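Local structure of VP24 (White spot syndrome virus, 5HLJ) at residues N45-S57 against K63-G75. The protein serves as a major envelope protein of white spot syndrome virus, probably held in the viral membrane by a transmembrane helix absent from this construct. Sequence-based numbering, arbitrary orientation.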
ATOM      1  N   ASN A  45      12.525  -3.036 -14.829  1.00 73.35           N
ATOM      2  CA  ASN A  45      12.074  -4.336 -15.308  1.00 71.34           C
ATOM      3  C   ASN A  45      11.023  -4.274 -16.414  1.00 71.96           C
ATOM      4  O   ASN A  45      10.710  -5.297 -17.011  1.00 75.90           O
ATOM      5  CB  ASN A  45      11.521  -5.162 -14.141  1.00 76.01           C
ATOM      6  CG  ASN A  45      12.539  -5.361 -13.025  1.00 80.47           C
ATOM      7  OD1 ASN A  45      12.281  -5.026 -11.866  1.00 85.51           O
ATOM      8  ND2 ASN A  45      13.694  -5.914 -13.367  1.00 82.36           N
ATOM      9  N   TYR A  46      10.477  -3.092 -16.689  1.00 69.03           N
ATOM     10  CA  TYR A  46       9.348  -3.003 -17.607  1.00 66.07           C
ATOM     11  C   TYR A  46       9.621  -2.086 -18.790  1.00 69.17           C
ATOM     12  O   TYR A  46       8.696  -1.645 -19.465  1.00 71.76           O
ATOM     13  CB  TYR A  46       8.086  -2.566 -16.838  1.00 67.15           C
ATOM     14  CG  TYR A  46       7.673  -3.654 -15.889  1.00 68.30           C
ATOM     15  CD1 TYR A  46       6.840  -4.684 -16.307  1.00 68.61           C
ATOM     16  CD2 TYR A  46       8.189  -3.708 -14.604  1.00 69.51           C
ATOM     17  CE1 TYR A  46       6.500  -5.714 -15.457  1.00 69.08           C
ATOM     18  CE2 TYR A  46       7.854  -4.738 -13.746  1.00 72.02           C
ATOM     19  CZ  TYR A  46       7.015  -5.738 -14.178  1.00 68.74           C
ATOM     20  OH  TYR A  46       6.686  -6.759 -13.324  1.00 71.70           O
ATOM     21  N   GLY A  47      10.893  -1.817 -19.056  1.00 71.21           N
ATOM     22  CA  GLY A  47      11.253  -0.947 -20.161  1.00 64.36           C
ATOM     23  C   GLY A  47      10.845   0.483 -19.877  1.00 70.78           C
ATOM     24  O   GLY A  47      10.801   0.901 -18.711  1.00 66.61           O
ATOM     25  N   LYS A  48      10.543   1.232 -20.938  1.00 71.09           N
ATOM     26  CA  LYS A  48      10.177   2.636 -20.804  1.00 70.02           C
ATOM     27  C   LYS A  48       8.664   2.802 -20.691  1.00 68.09           C
ATOM     28  O   LYS A  48       7.900   2.274 -21.500  1.00 68.33           O
ATOM     29  CB  LYS A  48      10.707   3.466 -21.987  1.00 68.73           C
ATOM     30  CG  LYS A  48      10.568   4.990 -21.762  1.00 78.85           C
ATOM     31  CD  LYS A  48      10.596   5.812 -23.059  1.00 81.68           C
ATOM     32  CE  LYS A  48      11.978   6.397 -23.366  1.00 92.18           C
ATOM     33  NZ  LYS A  48      12.299   7.675 -22.636  1.00100.34           N
ATOM     34  N   VAL A  49       8.228   3.535 -19.680  1.00 66.12           N
ATOM     35  CA  VAL A  49       6.823   3.845 -19.563  1.00 64.67           C
ATOM     36  C   VAL A  49       6.584   5.194 -20.216  1.00 66.82           C
ATOM     37  O   VAL A  49       7.263   6.165 -19.912  1.00 70.19           O
ATOM     38  CB  VAL A  49       6.360   3.821 -18.105  1.00 64.18           C
ATOM     39  CG1 VAL A  49       5.004   4.457 -17.962  1.00 63.96           C
ATOM     40  CG2 VAL A  49       6.325   2.383 -17.610  1.00 61.41           C
ATOM     41  N   TYR A  50       5.637   5.235 -21.149  1.00 64.96           N
ATOM     42  CA  TYR A  50       5.319   6.453 -21.887  1.00 67.71           C
ATOM     43  C   TYR A  50       3.891   6.864 -21.591  1.00 66.67           C
ATOM     44  O   TYR A  50       2.936   6.145 -21.920  1.00 66.86           O
ATOM     45  CB  TYR A  50       5.514   6.245 -23.403  1.00 65.92           C
ATOM     46  CG  TYR A  50       5.378   7.490 -24.275  1.00 66.91           C
ATOM     47  CD1 TYR A  50       6.480   7.999 -24.968  1.00 75.44           C
ATOM     48  CD2 TYR A  50       4.153   8.126 -24.449  1.00 69.01           C
ATOM     49  CE1 TYR A  50       6.369   9.116 -25.785  1.00 69.02           C
ATOM     50  CE2 TYR A  50       4.033   9.246 -25.262  1.00 72.31           C
ATOM     51  CZ  TYR A  50       5.151   9.733 -25.928  1.00 73.63           C
ATOM     52  OH  TYR A  50       5.034  10.835 -26.736  1.00 78.04           O
ATOM     53  N   VAL A  51       3.741   8.037 -21.001  1.00 65.45           N
ATOM     54  CA  VAL A  51       2.421   8.539 -20.713  1.00 64.30           C
ATOM     55  C   VAL A  51       2.038   9.590 -21.750  1.00 70.10           C
ATOM     56  O   VAL A  51       2.453  10.743 -21.640  1.00 69.68           O
ATOM     57  CB  VAL A  51       2.353   9.134 -19.292  1.00 66.25           C
ATOM     58  CG1 VAL A  51       0.954   9.618 -18.979  1.00 60.86           C
ATOM     59  CG2 VAL A  51       2.807   8.105 -18.262  1.00 62.10           C
ATOM     60  N   ALA A  52       1.240   9.190 -22.746  1.00 68.01           N
ATOM     61  CA  ALA A  52       0.810  10.098 -23.818  1.00 68.65           C
ATOM     62  C   ALA A  52      -0.148  11.172 -23.329  1.00 67.34           C
ATOM     63  O   ALA A  52      -0.615  11.137 -22.190  1.00 69.51           O
ATOM     64  CB  ALA A  52       0.167   9.306 -24.958  1.00 67.01           C
ATOM     65  N   GLY A  53      -0.446  12.136 -24.193  1.00 68.11           N
ATOM     66  CA  GLY A  53      -1.436  13.150 -23.865  1.00 60.96           C
ATOM     67  C   GLY A  53      -2.842  12.577 -23.706  1.00 65.20           C
ATOM     68  O   GLY A  53      -3.149  11.487 -24.194  1.00 65.24           O
ATOM     69  N   GLN A  54      -3.706  13.324 -23.035  1.00 61.19           N
ATOM     70  CA  GLN A  54      -5.073  12.878 -22.805  1.00 67.88           C
ATOM     71  C   GLN A  54      -5.818  12.534 -24.089  1.00 70.31           C
ATOM     72  O   GLN A  54      -5.623  13.159 -25.126  1.00 73.22           O
ATOM     73  CB  GLN A  54      -5.840  13.946 -22.044  1.00 67.13           C
ATOM     74  CG  GLN A  54      -5.893  15.270 -22.767  1.00 72.24           C
ATOM     75  CD  GLN A  54      -6.300  16.412 -21.845  1.00 81.09           C
ATOM     76  OE1 GLN A  54      -5.651  16.667 -20.822  1.00 77.75           O
ATOM     77  NE2 GLN A  54      -7.378  17.104 -22.200  1.00 82.16           N
ATOM     78  N   GLY A  55      -6.671  11.523 -24.002  1.00 72.23           N
ATOM     79  CA  GLY A  55      -7.543  11.141 -25.096  1.00 67.29           C
ATOM     80  C   GLY A  55      -6.872  10.612 -26.351  1.00 71.22           C
ATOM     81  O   GLY A  55      -7.460  10.650 -27.432  1.00 74.78           O
ATOM     82  N   THR A  56      -5.645  10.124 -26.219  1.00 68.39           N
ATOM     83  CA  THR A  56      -4.928   9.569 -27.359  1.00 68.04           C
ATOM     84  C   THR A  56      -5.687   8.363 -27.919  1.00 68.14           C
ATOM     85  O   THR A  56      -6.081   7.471 -27.174  1.00 69.14           O
ATOM     86  CB  THR A  56      -3.497   9.159 -26.962  1.00 61.98           C
ATOM     87  OG1 THR A  56      -2.793  10.313 -26.486  1.00 69.45           O
ATOM     88  CG2 THR A  56      -2.750   8.567 -28.127  1.00 58.31           C
ATOM     89  N   SER A  57      -5.899   8.345 -29.228  1.00 69.04           N
ATOM     90  CA  SER A  57      -6.647   7.267 -29.858  1.00 69.07           C
ATOM     91  C   SER A  57      -5.828   5.998 -29.881  1.00 68.48           C
ATOM     92  O   SER A  57      -4.604   6.045 -29.790  1.00 71.60           O
ATOM     93  CB  SER A  57      -7.037   7.638 -31.285  1.00 69.74           C
ATOM     94  OG  SER A  57      -5.895   7.585 -32.113  1.00 71.78           O
ATOM     95  N   LYS A  63       1.883   3.796 -31.607  1.00 71.19           N
ATOM     96  CA  LYS A  63       3.028   4.342 -32.337  1.00 74.18           C
ATOM     97  C   LYS A  63       4.015   5.075 -31.419  1.00 77.74           C
ATOM     98  O   LYS A  63       5.120   5.425 -31.836  1.00 76.86           O
ATOM     99  CB  LYS A  63       2.542   5.283 -33.442  1.00 75.64           C
ATOM    100  CG  LYS A  63       1.554   4.607 -34.398  1.00 78.89           C
ATOM    101  CD  LYS A  63       1.409   5.335 -35.732  1.00 83.82           C
ATOM    102  CE  LYS A  63       0.471   6.510 -35.639  1.00 84.25           C
ATOM    103  NZ  LYS A  63       0.110   7.003 -37.002  1.00 88.59           N
ATOM    104  N   LYS A  64       3.622   5.302 -30.166  1.00 77.47           N
ATOM    105  CA  LYS A  64       4.469   6.037 -29.238  1.00 69.20           C
ATOM    106  C   LYS A  64       5.753   5.279 -28.928  1.00 72.75           C
ATOM    107  O   LYS A  64       5.829   4.059 -29.085  1.00 75.13           O
ATOM    108  CB  LYS A  64       3.715   6.342 -27.954  1.00 68.51           C
ATOM    109  CG  LYS A  64       2.427   7.071 -28.178  1.00 69.87           C
ATOM    110  CD  LYS A  64       2.643   8.432 -28.785  1.00 65.77           C
ATOM    111  CE  LYS A  64       1.318   9.112 -29.028  1.00 69.61           C
ATOM    112  NZ  LYS A  64       1.491  10.539 -29.397  1.00 69.47           N
ATOM    113  N   LYS A  65       6.766   6.021 -28.497  1.00 78.25           N
ATOM    114  CA  LYS A  65       8.098   5.460 -28.310  1.00 80.70           C
ATOM    115  C   LYS A  65       8.276   4.991 -26.873  1.00 74.69           C
ATOM    116  O   LYS A  65       8.790   5.732 -26.024  1.00 79.22           O
ATOM    117  CB  LYS A  65       9.173   6.486 -28.657  1.00 81.10           C
ATOM    118  CG  LYS A  65       9.527   6.520 -30.134  1.00 93.26           C
ATOM    119  CD  LYS A  65       9.968   7.910 -30.575  1.00 99.13           C
ATOM    120  CE  LYS A  65      10.649   7.869 -31.943  1.00107.44           C
ATOM    121  NZ  LYS A  65      11.026   9.248 -32.357  1.00111.41           N
ATOM    122  N   GLY A  66       7.877   3.751 -26.606  1.00 71.85           N
ATOM    123  CA  GLY A  66       8.004   3.187 -25.281  1.00 68.51           C
ATOM    124  C   GLY A  66       7.616   1.737 -25.291  1.00 68.78           C
ATOM    125  O   GLY A  66       7.218   1.206 -26.311  1.00 67.71           O
ATOM    126  N   ASP A  67       7.727   1.104 -24.135  1.00 68.13           N
ATOM    127  CA  ASP A  67       7.394  -0.301 -24.001  1.00 70.93           C
ATOM    128  C   ASP A  67       5.974  -0.508 -23.459  1.00 70.11           C
ATOM    129  O   ASP A  67       5.321  -1.521 -23.741  1.00 68.92           O
ATOM    130  CB  ASP A  67       8.418  -0.989 -23.092  1.00 73.13           C
ATOM    131  CG  ASP A  67       9.832  -0.945 -23.669  1.00 74.86           C
ATOM    132  OD1 ASP A  67      10.131  -1.782 -24.550  1.00 77.91           O
ATOM    133  OD2 ASP A  67      10.635  -0.079 -23.241  1.00 73.77           O
ATOM    134  N   ILE A  68       5.520   0.463 -22.673  1.00 65.98           N
ATOM    135  CA  ILE A  68       4.184   0.483 -22.089  1.00 64.70           C
ATOM    136  C   ILE A  68       3.636   1.898 -22.281  1.00 69.83           C
ATOM    137  O   ILE A  68       4.270   2.866 -21.849  1.00 69.33           O
ATOM    138  CB  ILE A  68       4.202   0.106 -20.584  1.00 65.78           C
ATOM    139  CG1 ILE A  68       4.732  -1.314 -20.382  1.00 66.70           C
ATOM    140  CG2 ILE A  68       2.833   0.224 -19.986  1.00 62.44           C
ATOM    141  CD1 ILE A  68       5.005  -1.663 -18.928  1.00 61.01           C
ATOM    142  N   ILE A  69       2.488   2.021 -22.948  1.00 63.39           N
ATOM    143  CA  ILE A  69       1.951   3.327 -23.310  1.00 58.12           C
ATOM    144  C   ILE A  69       0.606   3.536 -22.645  1.00 66.00           C
ATOM    145  O   ILE A  69      -0.296   2.699 -22.775  1.00 64.86           O
ATOM    146  CB  ILE A  69       1.765   3.485 -24.852  1.00 63.86           C
ATOM    147  CG1 ILE A  69       2.860   2.748 -25.619  1.00 67.83           C
ATOM    148  CG2 ILE A  69       1.699   4.967 -25.251  1.00 64.52           C
ATOM    149  CD1 ILE A  69       4.242   3.344 -25.445  1.00 66.51           C
ATOM    150  N   LEU A  70       0.454   4.659 -21.957  1.00 64.70           N
ATOM    151  CA  LEU A  70      -0.777   4.941 -21.250  1.00 59.44           C
ATOM    152  C   LEU A  70      -1.399   6.247 -21.713  1.00 68.30           C
ATOM    153  O   LEU A  70      -0.688   7.201 -22.034  1.00 67.42           O
ATOM    154  CB  LEU A  70      -0.537   5.019 -19.744  1.00 59.94           C
ATOM    155  CG  LEU A  70       0.104   3.854 -18.996  1.00 62.60           C
ATOM    156  CD1 LEU A  70       1.621   3.943 -19.029  1.00 57.48           C
ATOM    157  CD2 LEU A  70      -0.402   3.872 -17.574  1.00 58.66           C
ATOM    158  N   THR A  71      -2.733   6.284 -21.725  1.00 64.13           N
ATOM    159  CA  THR A  71      -3.476   7.526 -21.891  1.00 61.40           C
ATOM    160  C   THR A  71      -4.715   7.496 -20.982  1.00 61.04           C
ATOM    161  O   THR A  71      -5.342   6.455 -20.808  1.00 67.21           O
ATOM    162  CB  THR A  71      -3.898   7.761 -23.379  1.00 65.50           C
ATOM    163  OG1 THR A  71      -4.552   9.026 -23.501  1.00 66.08           O
ATOM    164  CG2 THR A  71      -4.841   6.665 -23.871  1.00 57.71           C
ATOM    165  N   SER A  72      -5.040   8.626 -20.372  1.00 63.48           N
ATOM    166  CA  SER A  72      -6.291   8.753 -19.646  1.00 65.04           C
ATOM    167  C   SER A  72      -7.326   9.401 -20.559  1.00 67.74           C
ATOM    168  O   SER A  72      -7.006  10.339 -21.293  1.00 69.80           O
ATOM    169  CB  SER A  72      -6.103   9.561 -18.364  1.00 62.98           C
ATOM    170  OG  SER A  72      -5.473  10.801 -18.620  1.00 63.26           O
ATOM    171  N   LEU A  73      -8.547   8.871 -20.542  1.00 69.22           N
ATOM    172  CA  LEU A  73      -9.634   9.384 -21.381  1.00 69.37           C
ATOM    173  C   LEU A  73     -10.572  10.240 -20.550  1.00 68.29           C
ATOM    174  O   LEU A  73     -10.776   9.991 -19.363  1.00 67.03           O
ATOM    175  CB  LEU A  73     -10.419   8.244 -22.060  1.00 66.67           C
ATOM    176  CG  LEU A  73      -9.634   7.238 -22.910  1.00 70.28           C
ATOM    177  CD1 LEU A  73     -10.568   6.338 -23.735  1.00 65.02           C
ATOM    178  CD2 LEU A  73      -8.599   7.925 -23.804  1.00 66.45           C
ATOM    179  N   LEU A  74     -11.127  11.271 -21.177  1.00 71.97           N
ATOM    180  CA  LEU A  74     -11.987  12.214 -20.482  1.00 73.96           C
ATOM    181  C   LEU A  74     -13.363  12.214 -21.143  1.00 79.27           C
ATOM    182  O   LEU A  74     -13.632  11.390 -22.016  1.00 80.99           O
ATOM    183  CB  LEU A  74     -11.349  13.606 -20.482  1.00 71.66           C
ATOM    184  CG  LEU A  74      -9.915  13.594 -19.918  1.00 76.20           C
ATOM    185  CD1 LEU A  74      -9.212  14.927 -20.109  1.00 69.05           C
ATOM    186  CD2 LEU A  74      -9.887  13.177 -18.437  1.00 68.60           C
ATOM    187  N   GLY A  75     -14.250  13.105 -20.732  1.00 74.14           N
ATOM    188  CA  GLY A  75     -15.557  13.139 -21.376  1.00 94.52           C
ATOM    189  C   GLY A  75     -16.485  11.968 -21.056  1.00 88.68           C
ATOM    190  O   GLY A  75     -16.037  10.820 -20.886  1.00 81.93           O
TER
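Y50 and I68 meet in the parallel pairing of strands 48-51 and 68-72: the amide N of Y50 points almost straight at I68 O (2.8 Å), then Y50 O receives L70 N and L70 O receives A52 N. At the entry, K48 O takes two donors, D67 N on a lone pair and I68 N nearly end-on. D67 turns back on the same residue, its OD2 accepting K48 N at 2.7 Å on the anti side of the carboxylate.

On one face of the pair, CG anti to the backbone N (chi1 -173°) lays the Y50 ring beside 63-75, where K64 CB sits over one ring face, 4.0 Å from the centroid, in a CH-pi contact; I69 CD1 packs on Y50 CB. On the other face V49 CG1 meets L70 CD1 at 3.6 Å, and I68 CD1 reaches Y46 CB.

Past the strands, T71 OG1 donates to G53 O (2.9 Å) and accepts T56 N. T56 OG1 reaches G53 O from the opposite face of that carbonyl, so G53 O, at the start of the type II turn G53-T56, is gripped by two hydroxyls, one from within the turn and one from the neighbouring strand, while G55 N bonds to S72 O. Farther out, S72 OG is held by N35 and F36, and backbone bonds join V49 to L41 and I69 to Y98. The arrangement is a beta-alpha-beta crossover through the short helix 58-61, placing two parallel neighbours within an otherwise antiparallel sheet.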